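Local coordinates for protein fimbrin (Schizosaccharomyces pombe, PDB 1RT8) that binds and cross-links actin filaments and takes part in cytokinesis, cell polarity, mating and spore formation, at residues I9-N22 with R34-D46. Numbering follows the deposited sequence.
Sequences INEEERREFIKHIN and RVPINTETFEFFD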
ATOM      1  N   ILE A   9       1.291 -15.104 -19.663  1.00 53.83           N
ATOM      2  CA  ILE A   9       0.829 -15.288 -18.257  1.00 54.07           C
ATOM      3  C   ILE A   9       1.213 -16.658 -17.710  1.00 53.78           C
ATOM      4  O   ILE A   9       1.094 -17.666 -18.401  1.00 55.07           O
ATOM      5  CB  ILE A   9      -0.709 -15.101 -18.146  1.00 54.13           C
ATOM      6  CG1 ILE A   9      -1.011 -13.731 -17.534  1.00 54.58           C
ATOM      7  CG2 ILE A   9      -1.334 -16.225 -17.315  1.00 53.78           C
ATOM      8  CD1 ILE A   9      -2.486 -13.435 -17.360  1.00 54.13           C
ATOM      9  N   ASN A  10       1.670 -16.676 -16.462  1.00 52.69           N
ATOM     10  CA  ASN A  10       2.085 -17.906 -15.795  1.00 51.67           C
ATOM     11  C   ASN A  10       0.902 -18.769 -15.356  1.00 51.50           C
ATOM     12  O   ASN A  10       0.066 -18.339 -14.560  1.00 52.73           O
ATOM     13  CB  ASN A  10       2.946 -17.561 -14.582  1.00 50.37           C
ATOM     14  CG  ASN A  10       3.407 -18.789 -13.829  1.00 49.86           C
ATOM     15  OD1 ASN A  10       2.597 -19.530 -13.264  1.00 48.85           O
ATOM     16  ND2 ASN A  10       4.714 -19.014 -13.819  1.00 48.67           N
ATOM     17  N   GLU A  11       0.857 -19.996 -15.864  1.00 51.42           N
ATOM     18  CA  GLU A  11      -0.218 -20.942 -15.560  1.00 51.58           C
ATOM     19  C   GLU A  11      -0.484 -21.148 -14.070  1.00 50.34           C
ATOM     20  O   GLU A  11      -1.629 -21.057 -13.621  1.00 51.07           O
ATOM     21  CB  GLU A  11       0.088 -22.311 -16.186  1.00 53.48           C
ATOM     22  CG  GLU A  11       0.207 -22.336 -17.715  1.00 58.68           C
ATOM     23  CD  GLU A  11       1.338 -21.450 -18.231  1.00 61.36           C
ATOM     24  OE1 GLU A  11       2.414 -21.408 -17.583  1.00 62.73           O
ATOM     25  OE2 GLU A  11       1.162 -20.794 -19.289  1.00 62.70           O
ATOM     26  N   GLU A  12       0.565 -21.438 -13.307  1.00 47.72           N
ATOM     27  CA  GLU A  12       0.408 -21.687 -11.879  1.00 46.27           C
ATOM     28  C   GLU A  12      -0.035 -20.462 -11.099  1.00 45.33           C
ATOM     29  O   GLU A  12      -0.924 -20.552 -10.246  1.00 44.09           O
ATOM     30  CB  GLU A  12       1.708 -22.225 -11.286  1.00 46.28           C
ATOM     31  CG  GLU A  12       2.201 -23.505 -11.944  1.00 48.56           C
ATOM     32  CD  GLU A  12       2.616 -24.549 -10.927  1.00 48.50           C
ATOM     33  OE1 GLU A  12       1.731 -25.096 -10.233  1.00 47.98           O
ATOM     34  OE2 GLU A  12       3.831 -24.814 -10.817  1.00 50.95           O
ATOM     35  N   GLU A  13       0.591 -19.324 -11.373  1.00 44.31           N
ATOM     36  CA  GLU A  13       0.224 -18.095 -10.685  1.00 44.78           C
ATOM     37  C   GLU A  13      -1.275 -17.865 -10.837  1.00 44.00           C
ATOM     38  O   GLU A  13      -1.978 -17.619  -9.857  1.00 43.51           O
ATOM     39  CB  GLU A  13       1.007 -16.913 -11.256  1.00 44.88           C
ATOM     40  CG  GLU A  13       2.422 -16.807 -10.722  1.00 43.77           C
ATOM     41  CD  GLU A  13       3.245 -15.766 -11.450  1.00 45.94           C
ATOM     42  OE1 GLU A  13       2.714 -14.669 -11.728  1.00 46.28           O
ATOM     43  OE2 GLU A  13       4.430 -16.041 -11.736  1.00 46.82           O
ATOM     44  N   ARG A  14      -1.763 -17.969 -12.068  1.00 44.99           N
ATOM     45  CA  ARG A  14      -3.184 -17.773 -12.328  1.00 45.17           C
ATOM     46  C   ARG A  14      -4.025 -18.774 -11.550  1.00 44.22           C
ATOM     47  O   ARG A  14      -4.982 -18.399 -10.875  1.00 42.17           O
ATOM     48  CB  ARG A  14      -3.476 -17.910 -13.824  1.00 47.79           C
ATOM     49  CG  ARG A  14      -4.955 -17.794 -14.176  1.00 49.95           C
ATOM     50  CD  ARG A  14      -5.148 -17.704 -15.679  1.00 53.42           C
ATOM     51  NE  ARG A  14      -4.454 -18.782 -16.377  1.00 56.62           N
ATOM     52  CZ  ARG A  14      -4.763 -20.070 -16.263  1.00 58.48           C
ATOM     53  NH1 ARG A  14      -5.762 -20.453 -15.478  1.00 59.36           N
ATOM     54  NH2 ARG A  14      -4.065 -20.980 -16.932  1.00 60.20           N
ATOM     55  N   ARG A  15      -3.658 -20.049 -11.637  1.00 44.55           N
ATOM     56  CA  ARG A  15      -4.401 -21.091 -10.939  1.00 44.40           C
ATOM     57  C   ARG A  15      -4.428 -20.866  -9.435  1.00 43.65           C
ATOM     58  O   ARG A  15      -5.498 -20.780  -8.828  1.00 44.02           O
ATOM     59  CB  ARG A  15      -3.800 -22.473 -11.223  1.00 46.96           C
ATOM     60  CG  ARG A  15      -4.551 -23.607 -10.536  1.00 48.63           C
ATOM     61  CD  ARG A  15      -3.881 -24.972 -10.699  1.00 49.70           C
ATOM     62  NE  ARG A  15      -3.864 -25.454 -12.078  1.00 51.28           N
ATOM     63  CZ  ARG A  15      -2.973 -25.088 -12.994  1.00 52.71           C
ATOM     64  NH1 ARG A  15      -2.011 -24.229 -12.682  1.00 54.82           N
ATOM     65  NH2 ARG A  15      -3.035 -25.590 -14.221  1.00 52.58           N
ATOM     66  N   GLU A  16      -3.245 -20.765  -8.837  1.00 42.32           N
ATOM     67  CA  GLU A  16      -3.137 -20.573  -7.397  1.00 40.21           C
ATOM     68  C   GLU A  16      -3.793 -19.284  -6.913  1.00 38.60           C
ATOM     69  O   GLU A  16      -4.490 -19.293  -5.902  1.00 38.92           O
ATOM     70  CB  GLU A  16      -1.664 -20.620  -6.965  1.00 39.40           C
ATOM     71  CG  GLU A  16      -0.941 -21.922  -7.322  1.00 40.36           C
ATOM     72  CD  GLU A  16      -1.728 -23.170  -6.927  1.00 39.33           C
ATOM     73  OE1 GLU A  16      -2.293 -23.201  -5.818  1.00 37.73           O
ATOM     74  OE2 GLU A  16      -1.776 -24.124  -7.727  1.00 39.92           O
ATOM     75  N   PHE A  17      -3.582 -18.177  -7.624  1.00 38.07           N
ATOM     76  CA  PHE A  17      -4.193 -16.911  -7.213  1.00 37.53           C
ATOM     77  C   PHE A  17      -5.714 -17.039  -7.196  1.00 37.52           C
ATOM     78  O   PHE A  17      -6.377 -16.595  -6.256  1.00 37.87           O
ATOM     79  CB  PHE A  17      -3.776 -15.771  -8.156  1.00 37.08           C
ATOM     80  CG  PHE A  17      -2.329 -15.375  -8.034  1.00 36.49           C
ATOM     81  CD1 PHE A  17      -1.740 -14.554  -8.987  1.00 36.55           C
ATOM     82  CD2 PHE A  17      -1.554 -15.824  -6.969  1.00 38.06           C
ATOM     83  CE1 PHE A  17      -0.401 -14.188  -8.884  1.00 36.92           C
ATOM     84  CE2 PHE A  17      -0.212 -15.460  -6.857  1.00 38.35           C
ATOM     85  CZ  PHE A  17       0.364 -14.642  -7.818  1.00 36.55           C
ATOM     86  N   ILE A  18      -6.272 -17.649  -8.235  1.00 37.13           N
ATOM     87  CA  ILE A  18      -7.714 -17.827  -8.294  1.00 38.80           C
ATOM     88  C   ILE A  18      -8.186 -18.717  -7.150  1.00 40.19           C
ATOM     89  O   ILE A  18      -9.241 -18.479  -6.566  1.00 40.87           O
ATOM     90  CB  ILE A  18      -8.150 -18.452  -9.627  1.00 37.04           C
ATOM     91  CG1 ILE A  18      -7.835 -17.488 -10.776  1.00 37.42           C
ATOM     92  CG2 ILE A  18      -9.634 -18.776  -9.580  1.00 36.22           C
ATOM     93  CD1 ILE A  18      -8.019 -18.081 -12.164  1.00 39.00           C
ATOM     94  N   LYS A  19      -7.405 -19.746  -6.829  1.00 41.76           N
ATOM     95  CA  LYS A  19      -7.770 -20.640  -5.737  1.00 42.69           C
ATOM     96  C   LYS A  19      -7.798 -19.857  -4.430  1.00 42.72           C
ATOM     97  O   LYS A  19      -8.719 -20.005  -3.621  1.00 43.46           O
ATOM     98  CB  LYS A  19      -6.779 -21.803  -5.638  1.00 45.69           C
ATOM     99  CG  LYS A  19      -6.817 -22.745  -6.835  1.00 48.53           C
ATOM    100  CD  LYS A  19      -5.896 -23.947  -6.642  1.00 51.89           C
ATOM    101  CE  LYS A  19      -6.311 -24.799  -5.444  1.00 53.99           C
ATOM    102  NZ  LYS A  19      -5.529 -26.068  -5.372  1.00 55.07           N
ATOM    103  N   HIS A  20      -6.793 -19.014  -4.221  1.00 41.42           N
ATOM    104  CA  HIS A  20      -6.744 -18.210  -3.008  1.00 40.20           C
ATOM    105  C   HIS A  20      -7.969 -17.302  -2.957  1.00 38.92           C
ATOM    106  O   HIS A  20      -8.580 -17.119  -1.905  1.00 38.05           O
ATOM    107  CB  HIS A  20      -5.464 -17.365  -2.965  1.00 38.11           C
ATOM    108  CG  HIS A  20      -5.485 -16.298  -1.916  1.00 38.25           C
ATOM    109  ND1 HIS A  20      -5.886 -15.005  -2.177  1.00 39.74           N
ATOM    110  CD2 HIS A  20      -5.202 -16.343  -0.592  1.00 40.03           C
ATOM    111  CE1 HIS A  20      -5.847 -14.299  -1.061  1.00 38.85           C
ATOM    112  NE2 HIS A  20      -5.436 -15.087  -0.083  1.00 40.39           N
ATOM    113  N   ILE A  21      -8.334 -16.741  -4.102  1.00 39.12           N
ATOM    114  CA  ILE A  21      -9.490 -15.855  -4.159  1.00 39.31           C
ATOM    115  C   ILE A  21     -10.781 -16.625  -3.883  1.00 39.65           C
ATOM    116  O   ILE A  21     -11.713 -16.094  -3.281  1.00 39.20           O
ATOM    117  CB  ILE A  21      -9.577 -15.145  -5.526  1.00 39.37           C
ATOM    118  CG1 ILE A  21      -8.342 -14.258  -5.722  1.00 38.36           C
ATOM    119  CG2 ILE A  21     -10.846 -14.309  -5.598  1.00 37.64           C
ATOM    120  CD1 ILE A  21      -8.241 -13.632  -7.089  1.00 39.28           C
ATOM    121  N   ASN A  22     -10.828 -17.880  -4.320  1.00 41.43           N
ATOM    122  CA  ASN A  22     -12.002 -18.721  -4.097  1.00 42.97           C
ATOM    123  C   ASN A  22     -12.251 -18.957  -2.611  1.00 44.21           C
ATOM    124  O   ASN A  22     -13.387 -18.862  -2.145  1.00 43.99           O
ATOM    125  CB  ASN A  22     -11.830 -20.066  -4.812  1.00 41.46           C
ATOM    126  CG  ASN A  22     -12.018 -19.949  -6.313  1.00 41.09           C
ATOM    127  OD1 ASN A  22     -11.604 -20.821  -7.080  1.00 40.63           O
ATOM    128  ND2 ASN A  22     -12.654 -18.869  -6.739  1.00 40.51           N
ATOM    129  N   ARG A  34     -20.796 -16.517  -7.493  1.00 62.60           N
ATOM    130  CA  ARG A  34     -19.791 -16.847  -8.500  1.00 62.71           C
ATOM    131  C   ARG A  34     -18.455 -17.284  -7.915  1.00 63.55           C
ATOM    132  O   ARG A  34     -17.518 -17.576  -8.658  1.00 63.42           O
ATOM    133  CB  ARG A  34     -19.570 -15.649  -9.435  1.00 62.32           C
ATOM    134  CG  ARG A  34     -19.562 -14.286  -8.738  1.00 60.70           C
ATOM    135  CD  ARG A  34     -19.210 -13.153  -9.705  1.00 59.39           C
ATOM    136  NE  ARG A  34     -19.737 -11.858  -9.274  1.00 57.35           N
ATOM    137  CZ  ARG A  34     -19.447 -10.693  -9.850  1.00 56.46           C
ATOM    138  NH1 ARG A  34     -18.622 -10.641 -10.888  1.00 56.46           N
ATOM    139  NH2 ARG A  34     -19.996  -9.578  -9.395  1.00 54.62           N
ATOM    140  N   VAL A  35     -18.383 -17.345  -6.587  1.00 64.79           N
ATOM    141  CA  VAL A  35     -17.158 -17.719  -5.879  1.00 65.56           C
ATOM    142  C   VAL A  35     -16.360 -18.834  -6.551  1.00 65.47           C
ATOM    143  O   VAL A  35     -15.233 -18.610  -6.997  1.00 66.29           O
ATOM    144  CB  VAL A  35     -17.452 -18.146  -4.421  1.00 66.37           C
ATOM    145  CG1 VAL A  35     -16.194 -18.027  -3.577  1.00 66.57           C
ATOM    146  CG2 VAL A  35     -18.561 -17.306  -3.850  1.00 66.77           C
ATOM    147  N   PRO A  36     -16.922 -20.051  -6.625  1.00 64.67           N
ATOM    148  CA  PRO A  36     -16.171 -21.136  -7.268  1.00 63.83           C
ATOM    149  C   PRO A  36     -15.803 -20.807  -8.720  1.00 62.93           C
ATOM    150  O   PRO A  36     -16.488 -21.229  -9.652  1.00 62.49           O
ATOM    151  CB  PRO A  36     -17.130 -22.321  -7.163  1.00 64.30           C
ATOM    152  CG  PRO A  36     -17.910 -22.016  -5.915  1.00 64.26           C
ATOM    153  CD  PRO A  36     -18.199 -20.550  -6.085  1.00 64.43           C
ATOM    154  N   ILE A  37     -14.720 -20.055  -8.904  1.00 61.56           N
ATOM    155  CA  ILE A  37     -14.269 -19.673 -10.239  1.00 60.73           C
ATOM    156  C   ILE A  37     -13.301 -20.710 -10.790  1.00 60.67           C
ATOM    157  O   ILE A  37     -12.404 -21.163 -10.082  1.00 60.81           O
ATOM    158  CB  ILE A  37     -13.564 -18.293 -10.220  1.00 60.01           C
ATOM    159  CG1 ILE A  37     -14.528 -17.222  -9.707  1.00 59.09           C
ATOM    160  CG2 ILE A  37     -13.072 -17.934 -11.623  1.00 59.10           C
ATOM    161  CD1 ILE A  37     -13.918 -15.851  -9.593  1.00 58.07           C
ATOM    162  N   ASN A  38     -13.481 -21.079 -12.054  1.00 61.28           N
ATOM    163  CA  ASN A  38     -12.616 -22.065 -12.692  1.00 61.84           C
ATOM    164  C   ASN A  38     -11.167 -21.600 -12.702  1.00 61.70           C
ATOM    165  O   ASN A  38     -10.879 -20.443 -13.009  1.00 60.41           O
ATOM    166  CB  ASN A  38     -13.073 -22.332 -14.127  1.00 64.21           C
ATOM    167  CG  ASN A  38     -12.172 -23.317 -14.849  1.00 66.20           C
ATOM    168  OD1 ASN A  38     -11.984 -24.447 -14.396  1.00 68.31           O
ATOM    169  ND2 ASN A  38     -11.608 -22.892 -15.974  1.00 67.13           N
ATOM    170  N   THR A  39     -10.255 -22.514 -12.383  1.00 61.43           N
ATOM    171  CA  THR A  39      -8.836 -22.189 -12.336  1.00 61.41           C
ATOM    172  C   THR A  39      -8.104 -22.443 -13.651  1.00 61.64           C
ATOM    173  O   THR A  39      -6.878 -22.349 -13.700  1.00 62.32           O
ATOM    174  CB  THR A  39      -8.129 -22.988 -11.224  1.00 61.57           C
ATOM    175  OG1 THR A  39      -8.129 -24.382 -11.557  1.00 61.52           O
ATOM    176  CG2 THR A  39      -8.851 -22.796  -9.895  1.00 59.97           C
ATOM    177  N   GLU A  40      -8.842 -22.747 -14.717  1.00 62.14           N
ATOM    178  CA  GLU A  40      -8.213 -23.016 -16.010  1.00 62.00           C
ATOM    179  C   GLU A  40      -8.784 -22.219 -17.182  1.00 62.31           C
ATOM    180  O   GLU A  40      -8.723 -22.688 -18.320  1.00 64.14           O
ATOM    181  CB  GLU A  40      -8.323 -24.506 -16.364  1.00 62.07           C
ATOM    182  CG  GLU A  40      -7.788 -25.489 -15.325  1.00 60.94           C
ATOM    183  CD  GLU A  40      -6.340 -25.219 -14.922  1.00 60.89           C
ATOM    184  OE1 GLU A  40      -5.492 -24.937 -15.816  1.00 59.06           O
ATOM    185  OE2 GLU A  40      -6.058 -25.302 -13.704  1.00 59.30           O
ATOM    186  N   THR A  41      -9.322 -21.026 -16.931  1.00 61.71           N
ATOM    187  CA  THR A  41      -9.901 -20.229 -18.021  1.00 60.12           C
ATOM    188  C   THR A  41      -9.926 -18.713 -17.798  1.00 59.32           C
ATOM    189  O   THR A  41      -9.646 -18.225 -16.703  1.00 59.13           O
ATOM    190  CB  THR A  41     -11.358 -20.675 -18.320  1.00 59.70           C
ATOM    191  OG1 THR A  41     -12.132 -20.605 -17.115  1.00 58.67           O
ATOM    192  CG2 THR A  41     -11.397 -22.101 -18.858  1.00 59.15           C
ATOM    193  N   PHE A  42     -10.276 -17.981 -18.857  1.00 59.23           N
ATOM    194  CA  PHE A  42     -10.379 -16.514 -18.820  1.00 59.32           C
ATOM    195  C   PHE A  42     -11.430 -16.149 -17.770  1.00 57.24           C
ATOM    196  O   PHE A  42     -11.327 -15.112 -17.123  1.00 58.13           O
ATOM    197  CB  PHE A  42     -10.797 -15.968 -20.214  1.00 61.43           C
ATOM    198  CG  PHE A  42     -10.766 -14.437 -20.343  1.00 63.64           C
ATOM    199  CD1 PHE A  42     -10.059 -13.819 -21.398  1.00 63.82           C
ATOM    200  CD2 PHE A  42     -11.436 -13.619 -19.435  1.00 64.37           C
ATOM    201  CE1 PHE A  42     -10.023 -12.409 -21.521  1.00 63.98           C
ATOM    202  CE2 PHE A  42     -11.401 -12.200 -19.556  1.00 64.67           C
ATOM    203  CZ  PHE A  42     -10.696 -11.604 -20.599  1.00 62.97           C
ATOM    204  N   GLU A  43     -12.427 -17.019 -17.603  1.00 54.53           N
ATOM    205  CA  GLU A  43     -13.511 -16.815 -16.640  1.00 51.86           C
ATOM    206  C   GLU A  43     -13.226 -15.740 -15.607  1.00 49.26           C
ATOM    207  O   GLU A  43     -13.965 -14.768 -15.478  1.00 48.78           O
ATOM    208  CB  GLU A  43     -13.810 -18.119 -15.901  1.00 54.79           C
ATOM    209  CG  GLU A  43     -14.520 -19.150 -16.732  1.00 59.06           C
ATOM    210  CD  GLU A  43     -15.917 -18.717 -17.098  1.00 61.75           C
ATOM    211  OE1 GLU A  43     -16.056 -17.741 -17.867  1.00 64.02           O
ATOM    212  OE2 GLU A  43     -16.877 -19.354 -16.611  1.00 62.19           O
ATOM    213  N   PHE A  44     -12.143 -15.940 -14.869  1.00 45.37           N
ATOM    214  CA  PHE A  44     -11.726 -15.025 -13.823  1.00 42.65           C
ATOM    215  C   PHE A  44     -11.618 -13.555 -14.222  1.00 41.90           C
ATOM    216  O   PHE A  44     -12.148 -12.684 -13.534  1.00 42.40           O
ATOM    217  CB  PHE A  44     -10.380 -15.473 -13.263  1.00 40.83           C
ATOM    218  CG  PHE A  44      -9.810 -14.530 -12.255  1.00 39.33           C
ATOM    219  CD1 PHE A  44     -10.424 -14.362 -11.019  1.00 38.98           C
ATOM    220  CD2 PHE A  44      -8.665 -13.794 -12.543  1.00 38.71           C
ATOM    221  CE1 PHE A  44      -9.907 -13.472 -10.082  1.00 37.54           C
ATOM    222  CE2 PHE A  44      -8.139 -12.902 -11.613  1.00 35.67           C
ATOM    223  CZ  PHE A  44      -8.761 -12.740 -10.381  1.00 38.42           C
ATOM    224  N   PHE A  45     -10.922 -13.271 -15.317  1.00 40.64           N
ATOM    225  CA  PHE A  45     -10.739 -11.888 -15.731  1.00 41.52           C
ATOM    226  C   PHE A  45     -12.041 -11.204 -16.123  1.00 42.39           C
ATOM    227  O   PHE A  45     -12.189  -9.991 -15.934  1.00 43.73           O
ATOM    228  CB  PHE A  45      -9.704 -11.813 -16.856  1.00 40.39           C
ATOM    229  CG  PHE A  45      -8.375 -12.399 -16.475  1.00 37.98           C
ATOM    230  CD1 PHE A  45      -8.022 -13.683 -16.879  1.00 38.91           C
ATOM    231  CD2 PHE A  45      -7.496 -11.683 -15.670  1.00 38.87           C
ATOM    232  CE1 PHE A  45      -6.810 -14.246 -16.484  1.00 37.45           C
ATOM    233  CE2 PHE A  45      -6.287 -12.235 -15.269  1.00 36.39           C
ATOM    234  CZ  PHE A  45      -5.944 -13.520 -15.677  1.00 38.12           C
ATOM    235  N   ASP A  46     -12.988 -11.971 -16.654  1.00 42.23           N
ATOM    236  CA  ASP A  46     -14.279 -11.405 -17.019  1.00 42.00           C
ATOM    237  C   ASP A  46     -15.029 -11.122 -15.729  1.00 40.73           C
ATOM    238  O   ASP A  46     -15.762 -10.136 -15.624  1.00 41.23           O
ATOM    239  CB  ASP A  46     -15.090 -12.377 -17.872  1.00 44.14           C
ATOM    240  CG  ASP A  46     -14.579 -12.472 -19.289  1.00 47.88           C
ATOM    241  OD1 ASP A  46     -14.428 -11.413 -19.940  1.00 49.36           O
ATOM    242  OD2 ASP A  46     -14.336 -13.605 -19.756  1.00 49.28           O
TER
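Ile-18 lays its CG1 over one face of the Phe-44 ring, a CH-pi contact 4.2 Å from the ring centroid, while its CD1 slides past to touch Phe-44 CB. This is the tightly packed part. The Ile-21 and Phe-44 side chains cross at about a right angle, bringing Ile-21 CD1 3.4 Å from Phe-44 CE1. With chi1 at -65°, Ile-18 turns CG1 to the ring and sets CG2 anti to the backbone N, 4.0 Å from Ile-37 CB, spanning Phe-44 and the chain before it. Toward the N-terminus, Arg-14 CD meets the edge of the Phe-45 ring at CE1, and Ile-9, just before the helix, reaches Phe-45 CZ with its CD1.

The solvent side is polar and looser. Arg-14 NH1 gives Thr-39 O a weak, bent hydrogen bond (2.8 Å, 125°). Arg-15 packs its CG on Thr-39 CB and ends in a salt bridge, NE to Glu-40 OE2 at 2.7 Å, with the guanidinium and carboxylate planes 34° apart. Thr-39 OG1 also donates to Glu-40 OE2, on its anti side and out of the carboxylate plane. A leucine in place of Arg-15 would probably leave the Glu-40 carboxylate without its salt-bridge mate and freer to swing into solvent.

The contact lies in the first calponin-homology domain, within the first actin-binding region, and packs helix 43-47 and the chain leading into it along helix 11-25. Helix 52-61 touches Ile-21 and Ile-37, helix 117-131 touches Ile-9 and Phe-45, and helix 248-261, of the second calponin-homology domain, meets Glu-16 and Phe-17.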